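Local atomic coordinates of DUF6836 domain-containing protein (Clostridium leptum, PDB entry 4PW1), a protein that is of unknown function, carrying two DUF6836 sequence regions on a nine-stranded antiparallel sheet surrounded by helices. Residues 27-30 with 31-35; 73-76 with 77-81. One frame throughout, in Å; residues are numbered along the deposited sequence.

Contact 1: 27-30 with 31-35; sequences NLYP and WNLYT
Leu28 and Trp31 close a cis-proline turn, a local contact where strand 24-28 ends and the chain runs into the short 3-10 segment 31-33. The peptide bond before Pro30 is cis, and with Tyr29 and Pro30 at the corners the backbone fits a type VIa turn. Its closing bond runs from Trp31 N to Leu28 O (2.8 Å), arriving in the carbonyl plane on a lone pair. Pro30 CB lies over the Tyr29 ring, 3.6 Å above its centre, a CH-pi contact of the kind cis prolines make with a preceding aromatic residue. Tyr29 CE1 meets Leu33 CD1 obliquely at 4.1 Å, while Tyr29 OH binds Asp103. The next turn follows at once, as Leu33 N donates to Pro30 O (2.8 Å) from above the carbonyl plane. Asn32 folds back over this corner: with CG between the backbone N and the carbonyl carbon (chi1 53°), its OD1 comes to 3.3 Å from Pro30 C and 3.4 Å from Tyr29 CA. Pro30 and Trp31 lie side by side, Pro30 CD 4.2 Å from Trp31 CD1, and the indole meets Tyr109 edge-to-face and Phe82 with the planes at about 50°. Asn27 and Leu28 pair in an antiparallel ladder with a strand of the second subunit, and Asn27 ND2 bonds to Glu25 of that subunit. One backbone bond spans the cis proline, a second ends on its carbonyl, and a CH-pi contact sets its ring against Tyr29, which implies a sharp, well-fixed reversal whose apolar side chains settle on the sheet.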
ATOM      1  N   ASN B  27       0.330   2.138   2.977  1.00 20.18           N
ATOM      2  CA  ASN B  27      -0.047   2.939   4.114  1.00 25.72           C
ATOM      3  C   ASN B  27      -1.217   2.279   4.826  1.00 23.67           C
ATOM      4  O   ASN B  27      -2.252   2.035   4.214  1.00 26.92           O
ATOM      5  CB  ASN B  27      -0.539   4.315   3.689  1.00 25.57           C
ATOM      6  CG  ASN B  27       0.549   5.171   3.086  1.00 32.33           C
ATOM      7  OD1 ASN B  27       1.686   5.148   3.510  1.00 34.12           O
ATOM      8  ND2 ASN B  27       0.203   5.901   2.060  1.00 31.28           N
ATOM      9  N   LEU B  28      -1.063   2.037   6.106  1.00 18.67           N
ATOM     10  CA  LEU B  28      -2.180   1.534   6.919  1.00 21.08           C
ATOM     11  C   LEU B  28      -3.017   2.672   7.478  1.00 17.17           C
ATOM     12  O   LEU B  28      -2.492   3.768   7.735  1.00 18.25           O
ATOM     13  CB  LEU B  28      -1.626   0.683   8.054  1.00 20.52           C
ATOM     14  CG  LEU B  28      -0.746  -0.486   7.616  1.00 22.15           C
ATOM     15  CD1 LEU B  28      -0.317  -1.272   8.851  1.00 24.38           C
ATOM     16  CD2 LEU B  28      -1.469  -1.369   6.617  1.00 26.28           C
ATOM     17  N   TYR B  29      -4.305   2.432   7.595  1.00 17.49           N
ATOM     18  CA  TYR B  29      -5.242   3.397   8.140  1.00 18.73           C
ATOM     19  C   TYR B  29      -4.693   3.868   9.500  1.00 18.86           C
ATOM     20  O   TYR B  29      -4.206   3.051  10.286  1.00 14.97           O
ATOM     21  CB  TYR B  29      -6.654   2.799   8.244  1.00 21.32           C
ATOM     22  CG  TYR B  29      -7.626   3.739   8.951  1.00 20.69           C
ATOM     23  CD1 TYR B  29      -8.330   4.729   8.235  1.00 19.33           C
ATOM     24  CD2 TYR B  29      -7.785   3.668  10.342  1.00 17.91           C
ATOM     25  CE1 TYR B  29      -9.196   5.596   8.871  1.00 21.34           C
ATOM     26  CE2 TYR B  29      -8.650   4.533  10.991  1.00 18.77           C
ATOM     27  CZ  TYR B  29      -9.343   5.482  10.268  1.00 20.74           C
ATOM     28  OH  TYR B  29     -10.123   6.353  10.940  1.00 23.33           O
ATOM     29  N   PRO B  30      -4.707   5.184   9.756  1.00 18.66           N
ATOM     30  CA  PRO B  30      -5.240   6.284   8.975  1.00 18.14           C
ATOM     31  C   PRO B  30      -4.155   7.114   8.260  1.00 17.66           C
ATOM     32  O   PRO B  30      -4.419   8.251   7.867  1.00 18.70           O
ATOM     33  CB  PRO B  30      -5.916   7.152  10.053  1.00 18.97           C
ATOM     34  CG  PRO B  30      -4.962   7.050  11.201  1.00 18.63           C
ATOM     35  CD  PRO B  30      -4.384   5.632  11.122  1.00 19.85           C
ATOM     36  N   TRP B  31      -2.980   6.539   8.060  1.00 17.36           N
ATOM     37  CA  TRP B  31      -1.885   7.251   7.408  1.00 18.12           C
ATOM     38  C   TRP B  31      -2.209   7.597   5.967  1.00 17.75           C
ATOM     39  O   TRP B  31      -1.622   8.520   5.432  1.00 17.54           O
ATOM     40  CB  TRP B  31      -0.551   6.510   7.558  1.00 18.16           C
ATOM     41  CG  TRP B  31      -0.183   6.432   9.015  1.00 18.71           C
ATOM     42  CD1 TRP B  31      -0.431   5.412   9.867  1.00 19.93           C
ATOM     43  CD2 TRP B  31       0.392   7.469   9.793  1.00 18.67           C
ATOM     44  NE1 TRP B  31       0.023   5.724  11.121  1.00 19.61           N
ATOM     45  CE2 TRP B  31       0.524   6.989  11.101  1.00 19.84           C
ATOM     46  CE3 TRP B  31       0.817   8.767   9.509  1.00 20.17           C
ATOM     47  CZ2 TRP B  31       1.032   7.765  12.127  1.00 20.18           C
ATOM     48  CZ3 TRP B  31       1.373   9.520  10.522  1.00 18.24           C
ATOM     49  CH2 TRP B  31       1.471   9.016  11.806  1.00 20.56           C
ATOM     50  N   ASN B  32      -3.183   6.934   5.372  1.00 19.07           N
ATOM     51  CA  ASN B  32      -3.655   7.325   4.049  1.00 25.86           C
ATOM     52  C   ASN B  32      -4.311   8.708   4.076  1.00 25.12           C
ATOM     53  O   ASN B  32      -4.459   9.339   3.038  1.00 19.18           O
ATOM     54  CB  ASN B  32      -4.652   6.300   3.491  1.00 27.41           C
ATOM     55  CG  ASN B  32      -5.792   6.032   4.473  1.00 23.29           C
ATOM     56  OD1 ASN B  32      -5.559   5.754   5.658  1.00 22.98           O
ATOM     57  ND2 ASN B  32      -7.007   6.129   4.003  1.00 23.46           N
ATOM     58  N   LEU B  33      -4.729   9.164   5.246  1.00 20.76           N
ATOM     59  CA  LEU B  33      -5.405  10.457   5.355  1.00 22.17           C
ATOM     60  C   LEU B  33      -4.462  11.552   5.794  1.00 23.36           C
ATOM     61  O   LEU B  33      -4.861  12.689   5.871  1.00 23.75           O
ATOM     62  CB  LEU B  33      -6.559  10.347   6.340  1.00 23.27           C
ATOM     63  CG  LEU B  33      -7.605   9.291   5.960  1.00 24.06           C
ATOM     64  CD1 LEU B  33      -8.656   9.193   7.047  1.00 25.86           C
ATOM     65  CD2 LEU B  33      -8.281   9.603   4.622  1.00 25.38           C
ATOM     66  N   TYR B  34      -3.204  11.206   6.078  1.00 22.25           N
ATOM     67  CA  TYR B  34      -2.206  12.151   6.535  1.00 22.45           C
ATOM     68  C   TYR B  34      -1.776  13.013   5.344  1.00 26.93           C
ATOM     69  O   TYR B  34      -1.476  12.472   4.265  1.00 26.00           O
ATOM     70  CB  TYR B  34      -1.013  11.387   7.072  1.00 21.05           C
ATOM     71  CG  TYR B  34       0.112  12.229   7.574  1.00 23.93           C
ATOM     72  CD1 TYR B  34       0.099  12.729   8.879  1.00 24.56           C
ATOM     73  CD2 TYR B  34       1.188  12.556   6.744  1.00 22.73           C
ATOM     74  CE1 TYR B  34       1.112  13.523   9.330  1.00 24.64           C
ATOM     75  CE2 TYR B  34       2.209  13.332   7.205  1.00 23.98           C
ATOM     76  CZ  TYR B  34       2.157  13.816   8.495  1.00 26.71           C
ATOM     77  OH  TYR B  34       3.165  14.623   8.967  1.00 34.38           O
ATOM     78  N   THR B  35      -1.799  14.332   5.512  1.00 23.20           N
ATOM     79  CA  THR B  35      -1.516  15.248   4.414  1.00 26.34           C
ATOM     80  C   THR B  35      -0.201  15.957   4.612  1.00 26.79           C
ATOM     81  O   THR B  35       0.298  16.522   3.694  1.00 27.45           O
ATOM     82  CB  THR B  35      -2.585  16.355   4.272  1.00 26.52           C
ATOM     83  OG1 THR B  35      -2.552  17.194   5.433  1.00 26.58           O
ATOM     84  CG2 THR B  35      -3.971  15.763   4.116  1.00 25.63           C
TER

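Contact 2: 73-76 with 77-81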
ATOM      1  N   PHE B  73       1.711  15.437  19.194  1.00 20.25           N
ATOM      2  CA  PHE B  73       0.631  15.131  18.270  1.00 20.90           C
ATOM      3  C   PHE B  73       0.313  16.293  17.361  1.00 21.31           C
ATOM      4  O   PHE B  73       0.470  17.471  17.740  1.00 22.08           O
ATOM      5  CB  PHE B  73      -0.628  14.662  19.000  1.00 21.47           C
ATOM      6  CG  PHE B  73      -0.579  13.217  19.412  1.00 21.04           C
ATOM      7  CD1 PHE B  73      -0.010  12.829  20.607  1.00 21.37           C
ATOM      8  CD2 PHE B  73      -1.066  12.216  18.549  1.00 20.80           C
ATOM      9  CE1 PHE B  73       0.027  11.485  20.977  1.00 20.47           C
ATOM     10  CE2 PHE B  73      -1.059  10.894  18.920  1.00 19.18           C
ATOM     11  CZ  PHE B  73      -0.502  10.522  20.139  1.00 20.65           C
ATOM     12  N   ARG B  74      -0.078  15.945  16.127  1.00 20.91           N
ATOM     13  CA  ARG B  74      -0.496  16.907  15.119  1.00 22.88           C
ATOM     14  C   ARG B  74      -1.922  16.609  14.739  1.00 20.70           C
ATOM     15  O   ARG B  74      -2.289  15.444  14.507  1.00 20.45           O
ATOM     16  CB  ARG B  74       0.423  16.868  13.902  1.00 24.58           C
ATOM     17  CG  ARG B  74       1.845  17.270  14.243  1.00 32.30           C
ATOM     18  CD  ARG B  74       2.675  17.666  13.034  1.00 42.12           C
ATOM     19  NE  ARG B  74       2.940  16.519  12.198  1.00 70.60           N
ATOM     20  CZ  ARG B  74       4.113  15.896  12.087  1.00 80.61           C
ATOM     21  NH1 ARG B  74       5.194  16.303  12.747  1.00 68.21           N
ATOM     22  NH2 ARG B  74       4.204  14.852  11.281  1.00 83.06           N
ATOM     23  N   TYR B  75      -2.732  17.664  14.754  1.00 19.91           N
ATOM     24  CA  TYR B  75      -4.164  17.584  14.617  1.00 19.65           C
ATOM     25  C   TYR B  75      -4.575  17.835  13.194  1.00 19.94           C
ATOM     26  O   TYR B  75      -4.073  18.760  12.515  1.00 20.18           O
ATOM     27  CB  TYR B  75      -4.812  18.653  15.532  1.00 20.76           C
ATOM     28  CG  TYR B  75      -6.262  18.838  15.228  1.00 22.31           C
ATOM     29  CD1 TYR B  75      -7.205  17.947  15.714  1.00 22.95           C
ATOM     30  CD2 TYR B  75      -6.691  19.855  14.406  1.00 22.23           C
ATOM     31  CE1 TYR B  75      -8.552  18.087  15.411  1.00 23.65           C
ATOM     32  CE2 TYR B  75      -8.020  19.988  14.081  1.00 23.04           C
ATOM     33  CZ  TYR B  75      -8.950  19.082  14.596  1.00 22.47           C
ATOM     34  OH  TYR B  75     -10.263  19.243  14.294  1.00 20.64           O
ATOM     35  N   SER B  76      -5.518  17.027  12.749  1.00 20.09           N
ATOM     36  CA  SER B  76      -6.128  17.173  11.426  1.00 21.67           C
ATOM     37  C   SER B  76      -7.581  17.538  11.540  1.00 21.70           C
ATOM     38  O   SER B  76      -8.298  16.943  12.328  1.00 21.11           O
ATOM     39  CB  SER B  76      -6.075  15.820  10.692  1.00 24.99           C
ATOM     40  OG  SER B  76      -6.975  15.778   9.598  1.00 23.03           O
ATOM     41  N   GLY B  77      -8.028  18.438  10.658  1.00 22.97           N
ATOM     42  CA  GLY B  77      -9.414  18.806  10.570  1.00 23.61           C
ATOM     43  C   GLY B  77     -10.343  17.687  10.158  1.00 25.57           C
ATOM     44  O   GLY B  77     -11.535  17.823  10.253  1.00 26.74           O
ATOM     45  N   GLN B  78      -9.808  16.547   9.763  1.00 26.43           N
ATOM     46  CA  GLN B  78     -10.608  15.343   9.651  1.00 27.80           C
ATOM     47  C   GLN B  78     -10.915  14.642  11.003  1.00 28.36           C
ATOM     48  O   GLN B  78     -11.484  13.574  11.006  1.00 27.49           O
ATOM     49  CB  GLN B  78      -9.904  14.378   8.715  1.00 28.21           C
ATOM     50  CG  GLN B  78      -9.758  14.940   7.310  1.00 39.98           C
ATOM     51  CD  GLN B  78      -8.989  13.995   6.400  1.00 50.72           C
ATOM     52  OE1 GLN B  78      -7.830  14.239   6.055  1.00 61.61           O
ATOM     53  NE2 GLN B  78      -9.613  12.883   6.055  1.00 54.56           N
ATOM     54  N   ASP B  79     -10.575  15.261  12.128  1.00 26.59           N
ATOM     55  CA  ASP B  79     -10.721  14.666  13.471  1.00 26.71           C
ATOM     56  C   ASP B  79      -9.790  13.469  13.684  1.00 22.49           C
ATOM     57  O   ASP B  79     -10.198  12.369  14.071  1.00 26.13           O
ATOM     58  CB  ASP B  79     -12.178  14.335  13.823  1.00 30.86           C
ATOM     59  CG  ASP B  79     -12.477  14.486  15.331  1.00 35.01           C
ATOM     60  OD1 ASP B  79     -11.655  15.023  16.137  1.00 38.81           O
ATOM     61  OD2 ASP B  79     -13.582  14.049  15.707  1.00 44.07           O
ATOM     62  N   LEU B  80      -8.515  13.705  13.409  1.00 21.35           N
ATOM     63  CA  LEU B  80      -7.474  12.707  13.570  1.00 21.58           C
ATOM     64  C   LEU B  80      -6.383  13.396  14.325  1.00 19.03           C
ATOM     65  O   LEU B  80      -6.173  14.600  14.159  1.00 20.30           O
ATOM     66  CB  LEU B  80      -6.946  12.246  12.189  1.00 22.09           C
ATOM     67  CG  LEU B  80      -8.008  11.624  11.279  1.00 25.50           C
ATOM     68  CD1 LEU B  80      -7.476  11.432   9.856  1.00 24.75           C
ATOM     69  CD2 LEU B  80      -8.467  10.305  11.833  1.00 25.38           C
ATOM     70  N   ARG B  81      -5.666  12.627  15.115  1.00 18.38           N
ATOM     71  CA  ARG B  81      -4.443  13.080  15.735  1.00 20.69           C
ATOM     72  C   ARG B  81      -3.323  12.091  15.383  1.00 20.14           C
ATOM     73  O   ARG B  81      -3.470  10.889  15.580  1.00 19.25           O
ATOM     74  CB  ARG B  81      -4.681  13.156  17.251  1.00 22.12           C
ATOM     75  CG  ARG B  81      -5.599  14.350  17.570  1.00 25.70           C
ATOM     76  CD  ARG B  81      -6.418  14.127  18.794  1.00 31.47           C
ATOM     77  NE  ARG B  81      -7.163  15.334  19.172  1.00 26.62           N
ATOM     78  CZ  ARG B  81      -8.357  15.675  18.705  1.00 26.68           C
ATOM     79  NH1 ARG B  81      -8.966  14.983  17.737  1.00 27.38           N
ATOM     80  NH2 ARG B  81      -8.900  16.799  19.137  1.00 25.62           N
TER
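Gly77 lies obliquely against the Tyr75 ring, its N 3.8 Å from Tyr75 CE2, and begins the loop of a tight hairpin between strands 74-76 and 80-89. At Gln78 the backbone N donates to Ser76 OG (2.9 Å), an ST turn; the hydroxyl reaches it because it stands anti to the serine N (chi1 163°). Asp79 takes a left-handed backbone conformation, and its N binds Ser76 O at 2.8 Å from above the carbonyl plane. Leu80 N turns to the same oxygen in a weak bond, so two residues face Ser76: a G1 beta bulge. Leu80 O in return accepts Ser76 N (2.9 Å), a nearly straight bond of the hydrogen-bonded pair. Arg81 is the non-hydrogen-bonded partner of Tyr75, and its extended chain brings the guanidinium beside the phenol. There Tyr75 CD1 lies 3.8 Å above one guanidinium face, ring edge to flat cation, with the planes 72° apart. Arg81 NH1 makes a salt bridge to Asp79 OD1 (3.1 Å), in the guanidinium plane, while Arg81 NE forms a salt bridge with Glu43. With acids engaging two of its nitrogens, the guanidinium is held in orientation, and its positive charge is probably well balanced beside the bulge.

From the N terminus, strand 24-28 meets its counterpart in the second subunit, and contact 1 then reverses the chain over residues 27-35. Strand 39-40 follows at the edge of the main sheet, then helices 44-58 and 64-67, before contact 2 forms the hairpin at 73-81. The two local turns lie in series, neither enclosing nor crossing the other, with centres about 11 Å apart. They nevertheless touch: Leu33 CD1 packs on Leu80 CD1 at 3.8 Å, and Tyr34 OH lies against Arg74 NH2, a weak hydrogen bond at best. Contact 1 thereby joins the strand at the subunit interface to the Leu80 face, while Phe73 and Arg81 meet helix 44-58 on the other.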